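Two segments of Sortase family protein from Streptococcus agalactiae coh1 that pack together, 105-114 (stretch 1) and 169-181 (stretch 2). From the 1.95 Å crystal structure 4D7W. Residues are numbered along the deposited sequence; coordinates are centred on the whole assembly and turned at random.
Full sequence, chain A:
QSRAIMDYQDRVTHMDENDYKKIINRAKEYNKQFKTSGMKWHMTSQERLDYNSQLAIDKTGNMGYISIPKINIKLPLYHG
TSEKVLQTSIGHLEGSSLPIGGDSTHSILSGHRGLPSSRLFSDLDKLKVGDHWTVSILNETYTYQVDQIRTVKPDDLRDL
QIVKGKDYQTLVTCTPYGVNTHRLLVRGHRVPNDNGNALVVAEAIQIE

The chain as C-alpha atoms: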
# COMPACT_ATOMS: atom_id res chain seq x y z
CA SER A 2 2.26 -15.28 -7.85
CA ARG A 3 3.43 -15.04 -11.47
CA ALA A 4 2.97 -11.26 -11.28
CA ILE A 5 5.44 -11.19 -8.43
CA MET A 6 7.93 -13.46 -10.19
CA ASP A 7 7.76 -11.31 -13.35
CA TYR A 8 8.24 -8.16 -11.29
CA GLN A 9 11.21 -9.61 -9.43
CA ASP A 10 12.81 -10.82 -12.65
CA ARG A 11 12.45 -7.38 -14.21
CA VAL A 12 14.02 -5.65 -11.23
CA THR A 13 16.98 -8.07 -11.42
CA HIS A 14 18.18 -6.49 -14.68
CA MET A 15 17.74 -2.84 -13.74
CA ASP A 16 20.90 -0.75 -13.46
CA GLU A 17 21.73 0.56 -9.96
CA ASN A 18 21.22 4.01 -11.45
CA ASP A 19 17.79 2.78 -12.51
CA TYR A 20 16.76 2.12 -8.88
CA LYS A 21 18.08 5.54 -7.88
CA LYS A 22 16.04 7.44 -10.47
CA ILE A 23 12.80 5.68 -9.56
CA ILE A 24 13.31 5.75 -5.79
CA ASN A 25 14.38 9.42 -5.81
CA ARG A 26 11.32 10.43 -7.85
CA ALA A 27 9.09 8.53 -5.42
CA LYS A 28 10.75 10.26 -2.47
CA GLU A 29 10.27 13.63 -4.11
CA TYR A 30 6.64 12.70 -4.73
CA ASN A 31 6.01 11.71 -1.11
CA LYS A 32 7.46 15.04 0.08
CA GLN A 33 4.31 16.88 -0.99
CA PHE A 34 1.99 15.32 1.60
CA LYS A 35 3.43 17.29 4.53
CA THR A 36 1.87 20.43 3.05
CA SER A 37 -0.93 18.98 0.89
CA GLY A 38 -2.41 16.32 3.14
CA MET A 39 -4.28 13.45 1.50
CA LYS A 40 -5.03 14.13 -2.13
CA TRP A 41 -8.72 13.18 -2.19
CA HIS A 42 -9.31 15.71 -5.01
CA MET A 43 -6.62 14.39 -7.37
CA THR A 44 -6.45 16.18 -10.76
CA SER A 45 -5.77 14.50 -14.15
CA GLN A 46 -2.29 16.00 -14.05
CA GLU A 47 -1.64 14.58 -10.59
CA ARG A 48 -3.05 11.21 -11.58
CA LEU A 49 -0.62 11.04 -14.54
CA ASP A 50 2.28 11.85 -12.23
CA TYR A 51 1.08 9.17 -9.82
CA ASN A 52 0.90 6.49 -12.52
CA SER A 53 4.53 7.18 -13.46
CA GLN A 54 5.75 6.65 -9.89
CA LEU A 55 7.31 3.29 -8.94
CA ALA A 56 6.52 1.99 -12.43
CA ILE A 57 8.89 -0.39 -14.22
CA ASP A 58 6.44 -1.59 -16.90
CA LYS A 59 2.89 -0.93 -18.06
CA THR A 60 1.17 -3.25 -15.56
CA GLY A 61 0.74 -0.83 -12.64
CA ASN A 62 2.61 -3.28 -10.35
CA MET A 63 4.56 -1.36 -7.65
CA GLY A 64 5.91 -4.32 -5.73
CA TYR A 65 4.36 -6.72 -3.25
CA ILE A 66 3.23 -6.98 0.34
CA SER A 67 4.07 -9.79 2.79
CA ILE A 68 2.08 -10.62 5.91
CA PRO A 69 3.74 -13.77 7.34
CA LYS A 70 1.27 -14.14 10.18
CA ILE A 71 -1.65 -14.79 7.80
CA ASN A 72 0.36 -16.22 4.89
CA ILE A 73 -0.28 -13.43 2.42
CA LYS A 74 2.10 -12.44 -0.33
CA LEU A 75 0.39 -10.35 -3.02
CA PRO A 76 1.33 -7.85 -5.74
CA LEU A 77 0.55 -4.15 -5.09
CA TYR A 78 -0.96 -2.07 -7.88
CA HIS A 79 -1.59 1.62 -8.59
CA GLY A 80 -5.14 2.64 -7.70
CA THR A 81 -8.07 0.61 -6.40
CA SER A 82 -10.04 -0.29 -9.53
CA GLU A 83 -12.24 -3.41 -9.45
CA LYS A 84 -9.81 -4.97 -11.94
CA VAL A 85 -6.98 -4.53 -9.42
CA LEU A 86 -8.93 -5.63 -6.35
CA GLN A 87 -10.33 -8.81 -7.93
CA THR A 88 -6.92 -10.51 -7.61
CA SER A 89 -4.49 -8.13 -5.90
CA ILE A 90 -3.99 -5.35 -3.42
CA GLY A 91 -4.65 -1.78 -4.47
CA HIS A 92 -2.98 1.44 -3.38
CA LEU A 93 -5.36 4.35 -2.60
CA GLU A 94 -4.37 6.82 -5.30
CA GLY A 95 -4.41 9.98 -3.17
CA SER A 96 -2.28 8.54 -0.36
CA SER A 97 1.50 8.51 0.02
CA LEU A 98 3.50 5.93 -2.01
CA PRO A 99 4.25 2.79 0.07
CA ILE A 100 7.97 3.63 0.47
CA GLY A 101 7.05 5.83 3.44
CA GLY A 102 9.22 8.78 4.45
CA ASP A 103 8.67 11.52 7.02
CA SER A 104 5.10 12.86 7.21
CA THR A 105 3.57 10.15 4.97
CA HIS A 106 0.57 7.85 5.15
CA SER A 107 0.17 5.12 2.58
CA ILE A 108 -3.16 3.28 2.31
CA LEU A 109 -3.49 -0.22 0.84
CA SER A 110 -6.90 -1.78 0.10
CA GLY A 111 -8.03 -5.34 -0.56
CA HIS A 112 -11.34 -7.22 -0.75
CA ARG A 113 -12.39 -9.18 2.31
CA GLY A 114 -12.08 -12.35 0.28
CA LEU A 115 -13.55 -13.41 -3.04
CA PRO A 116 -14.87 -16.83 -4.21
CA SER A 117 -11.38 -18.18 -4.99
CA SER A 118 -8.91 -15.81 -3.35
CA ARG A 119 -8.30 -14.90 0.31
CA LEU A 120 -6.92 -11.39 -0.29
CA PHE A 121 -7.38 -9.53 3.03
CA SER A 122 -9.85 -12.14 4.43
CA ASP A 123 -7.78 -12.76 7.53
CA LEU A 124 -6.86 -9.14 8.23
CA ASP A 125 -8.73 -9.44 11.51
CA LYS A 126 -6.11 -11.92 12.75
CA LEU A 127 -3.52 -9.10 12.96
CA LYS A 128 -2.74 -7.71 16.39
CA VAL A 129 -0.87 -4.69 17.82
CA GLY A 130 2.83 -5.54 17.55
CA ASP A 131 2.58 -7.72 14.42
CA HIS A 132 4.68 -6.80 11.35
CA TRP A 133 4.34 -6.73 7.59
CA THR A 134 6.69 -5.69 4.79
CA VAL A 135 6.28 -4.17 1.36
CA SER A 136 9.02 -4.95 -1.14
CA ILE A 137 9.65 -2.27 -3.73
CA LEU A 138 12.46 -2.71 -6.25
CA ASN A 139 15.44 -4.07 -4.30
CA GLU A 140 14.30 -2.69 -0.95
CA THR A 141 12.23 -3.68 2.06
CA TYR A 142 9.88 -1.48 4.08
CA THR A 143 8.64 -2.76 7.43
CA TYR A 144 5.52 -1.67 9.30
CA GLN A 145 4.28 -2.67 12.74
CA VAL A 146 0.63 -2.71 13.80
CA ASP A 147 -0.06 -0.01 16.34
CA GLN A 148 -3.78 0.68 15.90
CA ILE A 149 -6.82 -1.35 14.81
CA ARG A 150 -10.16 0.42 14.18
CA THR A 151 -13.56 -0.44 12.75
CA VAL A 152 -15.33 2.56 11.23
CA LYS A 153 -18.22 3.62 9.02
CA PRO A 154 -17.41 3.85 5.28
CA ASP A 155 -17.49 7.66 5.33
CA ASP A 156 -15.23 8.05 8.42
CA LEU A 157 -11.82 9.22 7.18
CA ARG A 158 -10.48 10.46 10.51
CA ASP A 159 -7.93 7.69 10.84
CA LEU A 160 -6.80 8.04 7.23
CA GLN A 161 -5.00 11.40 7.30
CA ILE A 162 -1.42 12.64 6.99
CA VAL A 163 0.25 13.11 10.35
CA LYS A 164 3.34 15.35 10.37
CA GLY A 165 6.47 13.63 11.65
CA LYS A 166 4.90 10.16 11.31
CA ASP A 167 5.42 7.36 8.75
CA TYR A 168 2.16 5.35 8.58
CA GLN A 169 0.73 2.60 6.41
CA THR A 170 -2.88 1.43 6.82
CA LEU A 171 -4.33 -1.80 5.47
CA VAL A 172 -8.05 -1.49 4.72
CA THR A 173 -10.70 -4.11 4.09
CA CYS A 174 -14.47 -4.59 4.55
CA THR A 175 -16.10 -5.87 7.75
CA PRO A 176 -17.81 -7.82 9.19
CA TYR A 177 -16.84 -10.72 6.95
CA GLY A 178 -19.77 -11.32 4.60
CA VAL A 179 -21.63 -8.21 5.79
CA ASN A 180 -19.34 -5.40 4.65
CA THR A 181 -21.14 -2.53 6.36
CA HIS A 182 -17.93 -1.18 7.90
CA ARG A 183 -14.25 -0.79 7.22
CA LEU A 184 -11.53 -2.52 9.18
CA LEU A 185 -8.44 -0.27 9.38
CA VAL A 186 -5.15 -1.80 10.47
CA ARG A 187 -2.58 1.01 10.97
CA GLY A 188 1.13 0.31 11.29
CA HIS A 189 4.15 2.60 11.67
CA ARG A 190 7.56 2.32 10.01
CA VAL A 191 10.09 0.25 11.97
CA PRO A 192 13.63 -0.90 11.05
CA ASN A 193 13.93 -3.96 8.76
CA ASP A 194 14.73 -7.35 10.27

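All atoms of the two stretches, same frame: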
# COMPACT_ATOMS: atom_id res chain seq x y z
N THR A 105 4.24 10.88 6.06
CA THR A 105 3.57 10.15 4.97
C THR A 105 2.53 9.20 5.55
O THR A 105 2.61 8.81 6.70
CB THR A 105 4.56 9.37 4.09
OG1 THR A 105 5.27 8.41 4.89
CG2 THR A 105 5.57 10.32 3.42
N HIS A 106 1.54 8.85 4.74
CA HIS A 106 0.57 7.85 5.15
C HIS A 106 0.09 7.17 3.89
O HIS A 106 -0.60 7.77 3.07
CB HIS A 106 -0.60 8.47 5.94
CG HIS A 106 -1.51 7.45 6.57
ND1 HIS A 106 -2.51 7.79 7.45
CD2 HIS A 106 -1.57 6.10 6.43
CE1 HIS A 106 -3.16 6.69 7.83
NE2 HIS A 106 -2.60 5.66 7.22
N SER A 107 0.53 5.94 3.72
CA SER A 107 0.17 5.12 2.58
C SER A 107 -1.02 4.23 2.95
O SER A 107 -1.04 3.66 4.05
CB SER A 107 1.37 4.26 2.15
OG SER A 107 1.12 3.63 0.91
N ILE A 108 -1.98 4.10 2.05
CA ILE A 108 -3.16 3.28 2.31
C ILE A 108 -3.31 2.20 1.25
O ILE A 108 -3.35 2.50 0.05
CB ILE A 108 -4.43 4.12 2.36
CG1 ILE A 108 -4.33 5.16 3.46
CG2 ILE A 108 -5.67 3.23 2.60
CD1 ILE A 108 -5.41 6.24 3.40
N LEU A 109 -3.40 0.95 1.70
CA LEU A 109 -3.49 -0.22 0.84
C LEU A 109 -4.83 -0.93 1.08
O LEU A 109 -5.19 -1.18 2.23
CB LEU A 109 -2.35 -1.18 1.11
CG LEU A 109 -0.95 -0.58 1.01
CD1 LEU A 109 0.09 -1.68 1.18
CD2 LEU A 109 -0.80 0.14 -0.32
N SER A 110 -5.53 -1.26 0.01
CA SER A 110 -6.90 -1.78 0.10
C SER A 110 -7.04 -3.15 -0.59
O SER A 110 -6.44 -3.40 -1.64
CB SER A 110 -7.86 -0.78 -0.52
OG SER A 110 -9.21 -1.21 -0.43
N GLY A 111 -7.83 -4.03 0.01
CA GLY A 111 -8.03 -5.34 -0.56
C GLY A 111 -9.39 -5.89 -0.13
O GLY A 111 -9.82 -5.66 1.01
N HIS A 112 -10.05 -6.59 -1.04
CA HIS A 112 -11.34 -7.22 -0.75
C HIS A 112 -11.25 -8.16 0.44
O HIS A 112 -10.20 -8.76 0.70
CB HIS A 112 -11.87 -7.99 -1.96
CG HIS A 112 -12.52 -7.12 -2.99
ND1 HIS A 112 -12.54 -7.45 -4.33
CD2 HIS A 112 -13.18 -5.95 -2.88
CE1 HIS A 112 -13.18 -6.51 -5.00
NE2 HIS A 112 -13.58 -5.59 -4.14
N ARG A 113 -12.35 -8.28 1.18
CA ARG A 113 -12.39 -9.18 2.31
C ARG A 113 -12.77 -10.54 1.73
O ARG A 113 -13.87 -11.06 1.96
CB ARG A 113 -13.38 -8.69 3.37
CG ARG A 113 -13.34 -9.42 4.71
CD ARG A 113 -12.16 -8.98 5.58
NE ARG A 113 -12.12 -9.74 6.83
CZ ARG A 113 -12.78 -9.42 7.94
NH1 ARG A 113 -13.55 -8.34 7.97
NH2 ARG A 113 -12.67 -10.17 9.03
N GLY A 114 -11.86 -11.08 0.93
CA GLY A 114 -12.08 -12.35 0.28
C GLY A 114 -12.98 -12.29 -0.94
O GLY A 114 -13.92 -11.50 -1.01
N GLN A 169 1.37 3.33 7.49
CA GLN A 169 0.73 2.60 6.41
C GLN A 169 -0.49 1.88 6.98
O GLN A 169 -0.38 1.19 7.99
CB GLN A 169 1.70 1.62 5.76
CG GLN A 169 1.19 0.91 4.51
CD GLN A 169 2.31 0.20 3.77
OE1 GLN A 169 2.46 -1.02 3.90
NE2 GLN A 169 3.11 0.95 3.02
N THR A 170 -1.65 2.07 6.35
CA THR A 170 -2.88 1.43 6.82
C THR A 170 -3.35 0.40 5.81
O THR A 170 -3.34 0.66 4.60
CB THR A 170 -3.99 2.46 7.07
OG1 THR A 170 -3.60 3.32 8.13
CG2 THR A 170 -5.33 1.79 7.45
N LEU A 171 -3.74 -0.77 6.30
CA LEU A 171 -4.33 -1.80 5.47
C LEU A 171 -5.85 -1.79 5.73
O LEU A 171 -6.29 -1.81 6.88
CB LEU A 171 -3.71 -3.17 5.76
CG LEU A 171 -2.18 -3.25 5.80
CD1 LEU A 171 -1.74 -4.67 6.10
CD2 LEU A 171 -1.52 -2.71 4.48
N VAL A 172 -6.62 -1.71 4.65
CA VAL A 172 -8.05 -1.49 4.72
C VAL A 172 -8.80 -2.64 4.06
O VAL A 172 -8.45 -3.06 2.95
CB VAL A 172 -8.45 -0.18 4.00
CG1 VAL A 172 -9.97 0.04 4.12
CG2 VAL A 172 -7.67 1.01 4.57
N THR A 173 -9.83 -3.14 4.73
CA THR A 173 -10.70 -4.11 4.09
C THR A 173 -12.11 -3.92 4.64
O THR A 173 -12.33 -3.07 5.50
CB THR A 173 -10.23 -5.56 4.31
OG1 THR A 173 -10.99 -6.44 3.49
CG2 THR A 173 -10.36 -5.98 5.79
N CYS A 174 -13.07 -4.67 4.11
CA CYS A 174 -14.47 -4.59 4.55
C CYS A 174 -14.74 -5.47 5.78
O CYS A 174 -14.05 -6.46 6.00
CB CYS A 174 -15.43 -5.01 3.43
SG CYS A 174 -15.48 -3.89 2.02
N THR A 175 -15.76 -5.11 6.55
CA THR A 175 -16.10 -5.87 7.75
C THR A 175 -17.52 -5.53 8.18
O THR A 175 -18.03 -4.47 7.81
CB THR A 175 -15.10 -5.58 8.90
OG1 THR A 175 -14.98 -6.72 9.75
CG2 THR A 175 -15.51 -4.37 9.71
N PRO A 176 -18.20 -6.44 8.90
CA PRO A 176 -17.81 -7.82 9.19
C PRO A 176 -17.69 -8.66 7.93
O PRO A 176 -18.24 -8.31 6.89
CB PRO A 176 -18.95 -8.34 10.08
CG PRO A 176 -19.55 -7.11 10.67
CD PRO A 176 -19.43 -6.05 9.61
N TYR A 177 -16.97 -9.77 8.04
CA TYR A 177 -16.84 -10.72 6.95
C TYR A 177 -18.22 -11.14 6.48
O TYR A 177 -19.03 -11.58 7.28
CB TYR A 177 -16.03 -11.95 7.38
CG TYR A 177 -15.72 -12.88 6.23
CD1 TYR A 177 -16.61 -13.89 5.86
CD2 TYR A 177 -14.56 -12.74 5.48
CE1 TYR A 177 -16.35 -14.74 4.80
CE2 TYR A 177 -14.28 -13.58 4.41
CZ TYR A 177 -15.18 -14.58 4.08
OH TYR A 177 -14.91 -15.42 3.02
N GLY A 178 -18.49 -10.95 5.19
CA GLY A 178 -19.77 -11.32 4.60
C GLY A 178 -20.89 -10.32 4.78
O GLY A 178 -21.99 -10.50 4.24
N VAL A 179 -20.64 -9.26 5.55
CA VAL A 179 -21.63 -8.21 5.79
C VAL A 179 -21.20 -6.87 5.18
O VAL A 179 -21.99 -6.19 4.52
CB VAL A 179 -21.90 -8.06 7.32
CG1 VAL A 179 -22.88 -6.95 7.58
CG2 VAL A 179 -22.42 -9.40 7.90
N ASN A 180 -19.94 -6.50 5.38
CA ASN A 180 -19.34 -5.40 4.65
C ASN A 180 -20.03 -4.05 4.83
O ASN A 180 -20.08 -3.25 3.90
CB ASN A 180 -19.30 -5.75 3.16
CG ASN A 180 -18.61 -7.08 2.91
OD1 ASN A 180 -17.48 -7.30 3.34
ND2 ASN A 180 -19.31 -7.99 2.22
N THR A 181 -20.53 -3.81 6.03
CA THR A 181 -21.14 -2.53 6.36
C THR A 181 -20.11 -1.51 6.84
O THR A 181 -20.33 -0.31 6.78
CB THR A 181 -22.20 -2.69 7.45
OG1 THR A 181 -21.60 -3.32 8.59
CG2 THR A 181 -23.37 -3.54 6.97
O HOH W 1 -15.76 -10.34 10.45
O HOH W 2 -16.66 -10.03 3.31

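The most distinctive feature of this contact is the way R113, just past the end of a regular parallel strand pairing, reaches across to the end of the partner strand in stretch 2 and binds it through a single nitrogen. Its NH1 donates to the backbone carbonyl of C174 (NH1 to O, 2.8 Å) and also to the side-chain hydroxyl of T175 (NH1 to OG1, 2.8 Å). Both acceptors lie at the edge of the guanidinium, near its plane, where the N-H bonds point. Y177 CD2 lies over one face of the guanidinium and packs against the aliphatic part of the arginine, 3.6 Å from R113 CG, so the group has bonds at its edge and a ring carbon over one face. R113 has the largest area covered by the other stretch of any residue here, 150 Å², and its NE is satisfied elsewhere in the structure.

The preceding residues form the backbone framework. Strands 105-110 and 169-175 run parallel, with their axes 19° apart and 4.7 Å at closest approach, and S107, I108, L109 and S110 lie beside Q169, T170, L171 and V172 in turn. As is usual for parallel strands, alternate residues use both N and O toward the partner, each reaching the two residues that flank its register partner. T170 N donates to S107 O (2.9 Å) and T170 O accepts from L109 N (2.9 Å); V172 then repeats the pattern, its N donating to L109 O (2.9 Å) and its O accepting from G111 N (3.2 Å). CA-H...O contacts supplement this ladder, the shortest from Q169 CA to S107 O at 3.1 Å.

Side chains alternate between the two faces of the sheet. On the face shared by I108, T170, S110 and V172, the methyl groups I108 CG2 and V172 CG2 meet at 3.6 Å, a diagonal contact between residues that are not register partners. On the other face, L109 CB packs against L171 CD2 at 3.8 Å, while L109 CD1 lies 3.7 Å from Q169 OE1, an oxygen whose hydrogen bond is made elsewhere in the structure.

Near the start of the pairing, H106 adds a polar side-chain link. Its CA-to-CB bond points sideways, but the end of the side chain comes nearer to stretch 2, and NE2 makes a 2.7 Å hydrogen bond with T170 OG1, which lies near the plane of the imidazole.

Beyond the ladder, a side chain takes over from the backbone: T173 points toward stretch 1, and its OG1 donates to G111 O at 2.9 Å. The same oxygen is 3.3 Å from R113 N, but the angle is too poor for a hydrogen bond.

Two waters complete the junction around R113. One accepts from Y177 N (2.8 Å to the water O) and, weakly, from R113 NH2 (3.4 Å). The other donates to R113 O (3.3 Å) and N180 OD1 (2.9 Å) while accepting from G178 N (2.8 Å), linking the arginine backbone to the turn that follows the strand.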